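Local coordinates for putative uncharacterized protein (Chaetomium thermophilum, PDB 5T8V) that probably helps load cohesin onto chromatin, this chain being the HEAT-repeat C-terminal part of the Scc2 cohesin loader, at residues A[912-917]-A[924-929]; A[920-925]-A[973-978]. One frame throughout, in Å; residues are numbered along the deposited sequence.

Both contacts use helix 919-935, and their centres lie about 7 Å apart, some 58 to 59 Å from the centre of this elongated, mostly helical chain. Along the sequence the turn 912-917 comes first, then the overlapping helical segments 920-925 and 924-929, which share Asp924 and Val925, and finally 973-978 on helix 969-986. Contact 1 folds the turn back on the helix that follows it; contact 2 joins that helix to one almost fifty residues on, past helix 940-960. Arg975 ties the two together, since its NH2 probably donates to Val914 O and also lies against Val917 O. The turn and both helices are thus in mutual contact, consistent with a HEAT-repeat solenoid.

Contact 1: A[912-917]-A[924-929]; sequences PVVAKV and DVMACL
Val914 points its side chain at helix 919-935 and divides its two methyls between Leu929 and Met926. CG2 lies 3.8 Å from Leu929 CD1, with the two side chains meeting at a slant, while CG1 is 4.4 Å from Met926 CE, a looser approach. The division follows from the first torsion of Val914 (chi1 166°), which sets CG1 anti to the backbone N and CG2 anti to the carbonyl carbon. The base of Met926 does not aim at the turn; bends at chi2 and chi3 (64° and 73°) bring CE to it. One residue earlier, Val913 adds a second apolar touch, its CG2 being 4.2 Å from Val925 CG2. No hydrogen bond links the segments, and all the touching residues are buried.

The turn is shaped by its own backbone. Ala915 N bonds to Pro912 O in the 3-10 manner, and Val913 O accepts from both Lys916 N, at 3.2 Å, and Val917 N, which probably helps set how the two valines face the helix. Two helices supply the next shell: Leu910 of helix 900-910 packs on Val925 and Leu929, while Ile979 and His986 of helix 969-986 meet Val914 and Met926, respectively. On helix 878-891, Arg882 and Arg889 form salt bridges with Asp924, which adds a polar attachment for helix 919-935. A short connection whose aliphatic residues pack back onto the next helix suits a helical-repeat solenoid, here part of the HEAT-repeat C-terminal region of Scc2.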
ATOM      1  N   PRO A 912     -35.656 -17.694  51.160  1.00 62.41           N
ATOM      2  CA  PRO A 912     -35.870 -16.416  51.865  1.00 62.03           C
ATOM      3  C   PRO A 912     -35.324 -15.204  51.127  1.00 60.30           C
ATOM      4  O   PRO A 912     -35.857 -14.100  51.301  1.00 60.14           O
ATOM      5  CB  PRO A 912     -35.158 -16.630  53.210  1.00 63.81           C
ATOM      6  CG  PRO A 912     -34.259 -17.788  53.005  1.00 64.06           C
ATOM      7  CD  PRO A 912     -34.925 -18.657  52.003  1.00 62.85           C
ATOM      8  N   VAL A 913     -34.285 -15.368  50.303  1.00 43.54           N
ATOM      9  CA  VAL A 913     -33.732 -14.235  49.566  1.00 42.98           C
ATOM     10  C   VAL A 913     -34.703 -13.687  48.534  1.00 41.52           C
ATOM     11  O   VAL A 913     -34.484 -12.589  48.012  1.00 41.26           O
ATOM     12  CB  VAL A 913     -32.408 -14.610  48.862  1.00 42.91           C
ATOM     13  CG1 VAL A 913     -31.458 -15.310  49.836  1.00 44.83           C
ATOM     14  CG2 VAL A 913     -32.659 -15.481  47.636  1.00 41.56           C
ATOM     15  N   VAL A 914     -35.769 -14.426  48.224  1.00 48.43           N
ATOM     16  CA  VAL A 914     -36.776 -13.955  47.284  1.00 46.41           C
ATOM     17  C   VAL A 914     -37.373 -12.623  47.717  1.00 47.73           C
ATOM     18  O   VAL A 914     -37.865 -11.865  46.875  1.00 47.74           O
ATOM     19  CB  VAL A 914     -37.875 -15.028  47.127  1.00 44.98           C
ATOM     20  CG1 VAL A 914     -39.115 -14.460  46.445  1.00 44.36           C
ATOM     21  CG2 VAL A 914     -37.338 -16.215  46.345  1.00 43.87           C
ATOM     22  N   ALA A 915     -37.340 -12.316  49.010  1.00 52.94           N
ATOM     23  CA  ALA A 915     -38.036 -11.156  49.548  1.00 53.63           C
ATOM     24  C   ALA A 915     -37.196  -9.884  49.542  1.00 54.69           C
ATOM     25  O   ALA A 915     -37.663  -8.856  50.044  1.00 56.84           O
ATOM     26  CB  ALA A 915     -38.503 -11.446  50.979  1.00 54.97           C
ATOM     27  N   LYS A 916     -35.983  -9.916  48.989  1.00 50.31           N
ATOM     28  CA  LYS A 916     -35.103  -8.752  49.037  1.00 53.67           C
ATOM     29  C   LYS A 916     -34.419  -8.505  47.700  1.00 52.22           C
ATOM     30  O   LYS A 916     -34.430  -7.384  47.181  1.00 53.21           O
ATOM     31  CB  LYS A 916     -34.041  -8.933  50.124  1.00 57.63           C
ATOM     32  CG  LYS A 916     -34.596  -9.243  51.504  1.00 58.69           C
ATOM     33  CD  LYS A 916     -33.488  -9.310  52.543  1.00 62.00           C
ATOM     34  CE  LYS A 916     -34.043  -9.597  53.930  1.00 63.69           C
ATOM     35  NZ  LYS A 916     -32.983  -9.576  54.977  1.00 67.58           N
ATOM     36  N   VAL A 917     -33.812  -9.552  47.149  1.00 47.02           N
ATOM     37  CA  VAL A 917     -32.948  -9.461  45.974  1.00 45.72           C
ATOM     38  C   VAL A 917     -33.632  -8.692  44.846  1.00 44.15           C
ATOM     39  O   VAL A 917     -34.856  -8.787  44.689  1.00 41.75           O
ATOM     40  CB  VAL A 917     -32.541 -10.868  45.507  1.00 44.54           C
ATOM     41  CG1 VAL A 917     -33.748 -11.630  44.963  1.00 41.46           C
ATOM     42  CG2 VAL A 917     -31.460 -10.791  44.480  1.00 45.93           C
ATOM     43  N   ASP A 924     -33.334 -15.422  37.816  1.00 59.76           N
ATOM     44  CA  ASP A 924     -32.514 -16.626  37.776  1.00 60.27           C
ATOM     45  C   ASP A 924     -32.688 -17.461  39.040  1.00 59.88           C
ATOM     46  O   ASP A 924     -32.666 -18.697  38.980  1.00 60.77           O
ATOM     47  CB  ASP A 924     -31.047 -16.251  37.575  1.00 60.70           C
ATOM     48  CG  ASP A 924     -30.808 -15.522  36.265  1.00 62.46           C
ATOM     49  OD1 ASP A 924     -30.778 -16.190  35.212  1.00 62.08           O
ATOM     50  OD2 ASP A 924     -30.650 -14.284  36.291  1.00 64.34           O
ATOM     51  N   VAL A 925     -32.868 -16.815  40.196  1.00 46.03           N
ATOM     52  CA  VAL A 925     -33.023 -17.583  41.431  1.00 45.42           C
ATOM     53  C   VAL A 925     -34.379 -18.275  41.464  1.00 44.49           C
ATOM     54  O   VAL A 925     -34.506 -19.388  41.986  1.00 45.37           O
ATOM     55  CB  VAL A 925     -32.820 -16.693  42.670  1.00 46.27           C
ATOM     56  CG1 VAL A 925     -33.886 -15.653  42.751  1.00 46.61           C
ATOM     57  CG2 VAL A 925     -32.821 -17.533  43.924  1.00 46.70           C
ATOM     58  N   MET A 926     -35.418 -17.626  40.935  1.00 41.41           N
ATOM     59  CA  MET A 926     -36.724 -18.274  40.868  1.00 40.86           C
ATOM     60  C   MET A 926     -36.677 -19.472  39.929  1.00 40.75           C
ATOM     61  O   MET A 926     -37.188 -20.553  40.254  1.00 40.87           O
ATOM     62  CB  MET A 926     -37.789 -17.272  40.417  1.00 41.10           C
ATOM     63  CG  MET A 926     -39.208 -17.835  40.398  1.00 42.45           C
ATOM     64  SD  MET A 926     -39.816 -18.311  42.034  1.00 43.76           S
ATOM     65  CE  MET A 926     -40.092 -16.701  42.778  1.00 43.63           C
ATOM     66  N   ALA A 927     -36.061 -19.300  38.756  1.00 37.26           N
ATOM     67  CA  ALA A 927     -35.842 -20.433  37.864  1.00 37.77           C
ATOM     68  C   ALA A 927     -35.134 -21.566  38.596  1.00 38.29           C
ATOM     69  O   ALA A 927     -35.550 -22.729  38.525  1.00 38.89           O
ATOM     70  CB  ALA A 927     -35.032 -19.988  36.647  1.00 37.87           C
ATOM     71  N   CYS A 928     -34.062 -21.236  39.321  1.00 52.10           N
ATOM     72  CA  CYS A 928     -33.329 -22.254  40.062  1.00 53.86           C
ATOM     73  C   CYS A 928     -34.230 -22.955  41.073  1.00 53.72           C
ATOM     74  O   CYS A 928     -34.163 -24.181  41.230  1.00 54.29           O
ATOM     75  CB  CYS A 928     -32.124 -21.620  40.757  1.00 54.98           C
ATOM     76  SG  CYS A 928     -30.927 -22.804  41.402  1.00 57.83           S
ATOM     77  N   LEU A 929     -35.082 -22.197  41.766  1.00 39.08           N
ATOM     78  CA  LEU A 929     -36.027 -22.802  42.700  1.00 39.71           C
ATOM     79  C   LEU A 929     -36.916 -23.818  41.995  1.00 40.16           C
ATOM     80  O   LEU A 929     -37.060 -24.958  42.450  1.00 41.21           O
ATOM     81  CB  LEU A 929     -36.879 -21.720  43.365  1.00 39.35           C
ATOM     82  CG  LEU A 929     -36.214 -20.842  44.428  1.00 39.45           C
ATOM     83  CD1 LEU A 929     -37.154 -19.718  44.843  1.00 39.13           C
ATOM     84  CD2 LEU A 929     -35.803 -21.669  45.640  1.00 40.67           C
TER

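Contact 2: A[920-925]-A[973-978]; sequences ALLDDV and FDRYSL
Segments 920-925 and 973-978, on helices 919-935 and 969-986, come closest in their backbones at Leu922 and Leu978, whose CA atoms are 8.8 Å apart, a spacing that leaves the contact to side chains with no hydrogen bond between the two segments. The leucines reach for one another tip to tip: Leu922 CD2 lies 3.5 Å from Leu978 CG and 3.6 Å from Leu978 CD2, so a single methyl meets the branch point of its partner. Both have CG anti to the backbone N (chi1 178° in Leu922 and -178° in Leu978), which sends their branches toward the opposing segment.

The same CD2 also meets Arg975. Although the base of this arginine does not aim at the other helix, a bend at chi2 (68°) swings its guanidinium across, and Leu922 CD2 sits 4.0 Å above its plane, displaced toward the rim near NH2. Around this pair, Met982 packs on Leu922, and Val914 and Val917 of the preceding turn do likewise.

NH2 of Arg975 probably donates to Val914 O; its approach to Val917 O is implausibly short, so that detail is doubtful. The guanidinium thus gives one face to a leucine methyl while NH2 faces the backbone carbonyls of the turn. Chemically the contact is mixed: a small apolar meeting of leucines lies beside a cation whose charge is probably eased by those carbonyls, and whose orientation they likely help to fix.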
ATOM      1  N   ALA A 920     -33.767  -8.624  38.432  1.00 56.13           N
ATOM      2  CA  ALA A 920     -32.960  -9.360  37.464  1.00 55.83           C
ATOM      3  C   ALA A 920     -32.389 -10.636  38.068  1.00 54.24           C
ATOM      4  O   ALA A 920     -32.302 -11.668  37.391  1.00 53.40           O
ATOM      5  CB  ALA A 920     -31.836  -8.468  36.937  1.00 57.22           C
ATOM      6  N   LEU A 921     -31.992 -10.589  39.340  1.00 39.15           N
ATOM      7  CA  LEU A 921     -31.503 -11.793  40.002  1.00 39.06           C
ATOM      8  C   LEU A 921     -32.657 -12.662  40.484  1.00 38.16           C
ATOM      9  O   LEU A 921     -32.566 -13.896  40.453  1.00 37.96           O
ATOM     10  CB  LEU A 921     -30.589 -11.414  41.168  1.00 40.04           C
ATOM     11  CG  LEU A 921     -29.980 -12.553  41.993  1.00 40.31           C
ATOM     12  CD1 LEU A 921     -29.440 -13.654  41.102  1.00 40.13           C
ATOM     13  CD2 LEU A 921     -28.854 -12.021  42.873  1.00 41.74           C
ATOM     14  N   LEU A 922     -33.756 -12.037  40.922  1.00 50.60           N
ATOM     15  CA  LEU A 922     -34.934 -12.807  41.300  1.00 48.22           C
ATOM     16  C   LEU A 922     -35.356 -13.746  40.177  1.00 48.34           C
ATOM     17  O   LEU A 922     -35.918 -14.818  40.436  1.00 48.60           O
ATOM     18  CB  LEU A 922     -36.097 -11.886  41.667  1.00 47.02           C
ATOM     19  CG  LEU A 922     -37.386 -12.634  42.033  1.00 46.30           C
ATOM     20  CD1 LEU A 922     -37.162 -13.673  43.128  1.00 46.28           C
ATOM     21  CD2 LEU A 922     -38.454 -11.652  42.458  1.00 47.05           C
ATOM     22  N   ASP A 923     -35.099 -13.358  38.927  1.00 45.70           N
ATOM     23  CA  ASP A 923     -35.446 -14.206  37.793  1.00 45.63           C
ATOM     24  C   ASP A 923     -34.664 -15.514  37.828  1.00 46.21           C
ATOM     25  O   ASP A 923     -35.246 -16.607  37.881  1.00 46.68           O
ATOM     26  CB  ASP A 923     -35.187 -13.439  36.491  1.00 45.84           C
ATOM     27  CG  ASP A 923     -35.883 -14.055  35.297  1.00 45.31           C
ATOM     28  OD1 ASP A 923     -35.656 -15.252  35.026  1.00 45.78           O
ATOM     29  OD2 ASP A 923     -36.659 -13.341  34.628  1.00 44.72           O
ATOM     30  N   ASP A 924     -33.334 -15.422  37.816  1.00 59.76           N
ATOM     31  CA  ASP A 924     -32.514 -16.626  37.776  1.00 60.27           C
ATOM     32  C   ASP A 924     -32.688 -17.461  39.040  1.00 59.88           C
ATOM     33  O   ASP A 924     -32.666 -18.697  38.980  1.00 60.77           O
ATOM     34  CB  ASP A 924     -31.047 -16.251  37.575  1.00 60.70           C
ATOM     35  CG  ASP A 924     -30.808 -15.522  36.265  1.00 62.46           C
ATOM     36  OD1 ASP A 924     -30.778 -16.190  35.212  1.00 62.08           O
ATOM     37  OD2 ASP A 924     -30.650 -14.284  36.291  1.00 64.34           O
ATOM     38  N   VAL A 925     -32.868 -16.815  40.196  1.00 46.03           N
ATOM     39  CA  VAL A 925     -33.023 -17.583  41.431  1.00 45.42           C
ATOM     40  C   VAL A 925     -34.379 -18.275  41.464  1.00 44.49           C
ATOM     41  O   VAL A 925     -34.506 -19.388  41.986  1.00 45.37           O
ATOM     42  CB  VAL A 925     -32.820 -16.693  42.670  1.00 46.27           C
ATOM     43  CG1 VAL A 925     -33.886 -15.653  42.751  1.00 46.61           C
ATOM     44  CG2 VAL A 925     -32.821 -17.533  43.924  1.00 46.70           C
ATOM     45  N   PHE A 973     -46.279  -4.166  48.373  1.00 43.67           N
ATOM     46  CA  PHE A 973     -47.042  -4.690  47.246  1.00 41.50           C
ATOM     47  C   PHE A 973     -46.153  -4.912  46.032  1.00 39.82           C
ATOM     48  O   PHE A 973     -46.321  -5.896  45.304  1.00 39.09           O
ATOM     49  CB  PHE A 973     -48.182  -3.750  46.875  1.00 43.47           C
ATOM     50  CG  PHE A 973     -48.738  -4.019  45.511  1.00 42.97           C
ATOM     51  CD1 PHE A 973     -49.572  -5.100  45.297  1.00 42.31           C
ATOM     52  CD2 PHE A 973     -48.400  -3.214  44.437  1.00 43.20           C
ATOM     53  CE1 PHE A 973     -50.070  -5.369  44.044  1.00 41.71           C
ATOM     54  CE2 PHE A 973     -48.900  -3.476  43.175  1.00 42.49           C
ATOM     55  CZ  PHE A 973     -49.739  -4.554  42.980  1.00 41.74           C
ATOM     56  N   ASP A 974     -45.224  -3.990  45.773  1.00 39.83           N
ATOM     57  CA  ASP A 974     -44.289  -4.189  44.673  1.00 39.16           C
ATOM     58  C   ASP A 974     -43.601  -5.540  44.796  1.00 38.64           C
ATOM     59  O   ASP A 974     -43.485  -6.283  43.813  1.00 37.91           O
ATOM     60  CB  ASP A 974     -43.257  -3.062  44.645  1.00 39.85           C
ATOM     61  CG  ASP A 974     -42.286  -3.189  43.484  1.00 39.44           C
ATOM     62  OD1 ASP A 974     -41.343  -4.002  43.584  1.00 39.20           O
ATOM     63  OD2 ASP A 974     -42.464  -2.474  42.475  1.00 39.55           O
ATOM     64  N   ARG A 975     -43.156  -5.887  46.005  1.00 51.23           N
ATOM     65  CA  ARG A 975     -42.461  -7.155  46.180  1.00 51.15           C
ATOM     66  C   ARG A 975     -43.415  -8.338  46.050  1.00 50.46           C
ATOM     67  O   ARG A 975     -43.072  -9.350  45.431  1.00 49.38           O
ATOM     68  CB  ARG A 975     -41.748  -7.187  47.532  1.00 52.58           C
ATOM     69  CG  ARG A 975     -40.642  -8.224  47.607  1.00 52.96           C
ATOM     70  CD  ARG A 975     -39.475  -7.851  46.699  1.00 54.28           C
ATOM     71  NE  ARG A 975     -38.517  -8.936  46.550  1.00 54.36           N
ATOM     72  CZ  ARG A 975     -37.480  -8.899  45.721  1.00 54.97           C
ATOM     73  NH1 ARG A 975     -37.265  -7.829  44.965  1.00 54.10           N
ATOM     74  NH2 ARG A 975     -36.656  -9.933  45.645  1.00 55.62           N
ATOM     75  N   TYR A 976     -44.612  -8.236  46.629  1.00 51.89           N
ATOM     76  CA  TYR A 976     -45.591  -9.310  46.492  1.00 52.04           C
ATOM     77  C   TYR A 976     -45.870  -9.602  45.022  1.00 49.75           C
ATOM     78  O   TYR A 976     -45.706 -10.736  44.553  1.00 48.14           O
ATOM     79  CB  TYR A 976     -46.886  -8.936  47.218  1.00 54.45           C
ATOM     80  CG  TYR A 976     -46.784  -8.898  48.730  1.00 56.95           C
ATOM     81  CD1 TYR A 976     -46.004  -9.817  49.423  1.00 57.41           C
ATOM     82  CD2 TYR A 976     -47.477  -7.944  49.466  1.00 58.91           C
ATOM     83  CE1 TYR A 976     -45.916  -9.784  50.801  1.00 59.71           C
ATOM     84  CE2 TYR A 976     -47.394  -7.905  50.845  1.00 60.98           C
ATOM     85  CZ  TYR A 976     -46.613  -8.827  51.507  1.00 62.22           C
ATOM     86  OH  TYR A 976     -46.527  -8.792  52.880  1.00 65.67           O
ATOM     87  N   SER A 977     -46.294  -8.579  44.278  1.00 45.91           N
ATOM     88  CA  SER A 977     -46.598  -8.754  42.863  1.00 44.10           C
ATOM     89  C   SER A 977     -45.384  -9.233  42.084  1.00 42.23           C
ATOM     90  O   SER A 977     -45.529  -9.994  41.121  1.00 41.86           O
ATOM     91  CB  SER A 977     -47.109  -7.442  42.273  1.00 45.38           C
ATOM     92  OG  SER A 977     -46.056  -6.504  42.148  1.00 46.60           O
ATOM     93  N   LEU A 978     -44.185  -8.791  42.464  1.00 42.74           N
ATOM     94  CA  LEU A 978     -42.987  -9.260  41.778  1.00 42.05           C
ATOM     95  C   LEU A 978     -42.798 -10.758  41.986  1.00 40.95           C
ATOM     96  O   LEU A 978     -42.545 -11.505  41.032  1.00 40.53           O
ATOM     97  CB  LEU A 978     -41.764  -8.483  42.270  1.00 42.56           C
ATOM     98  CG  LEU A 978     -40.446  -8.854  41.587  1.00 42.34           C
ATOM     99  CD1 LEU A 978     -40.482  -8.507  40.108  1.00 42.55           C
ATOM    100  CD2 LEU A 978     -39.268  -8.175  42.266  1.00 43.27           C
TER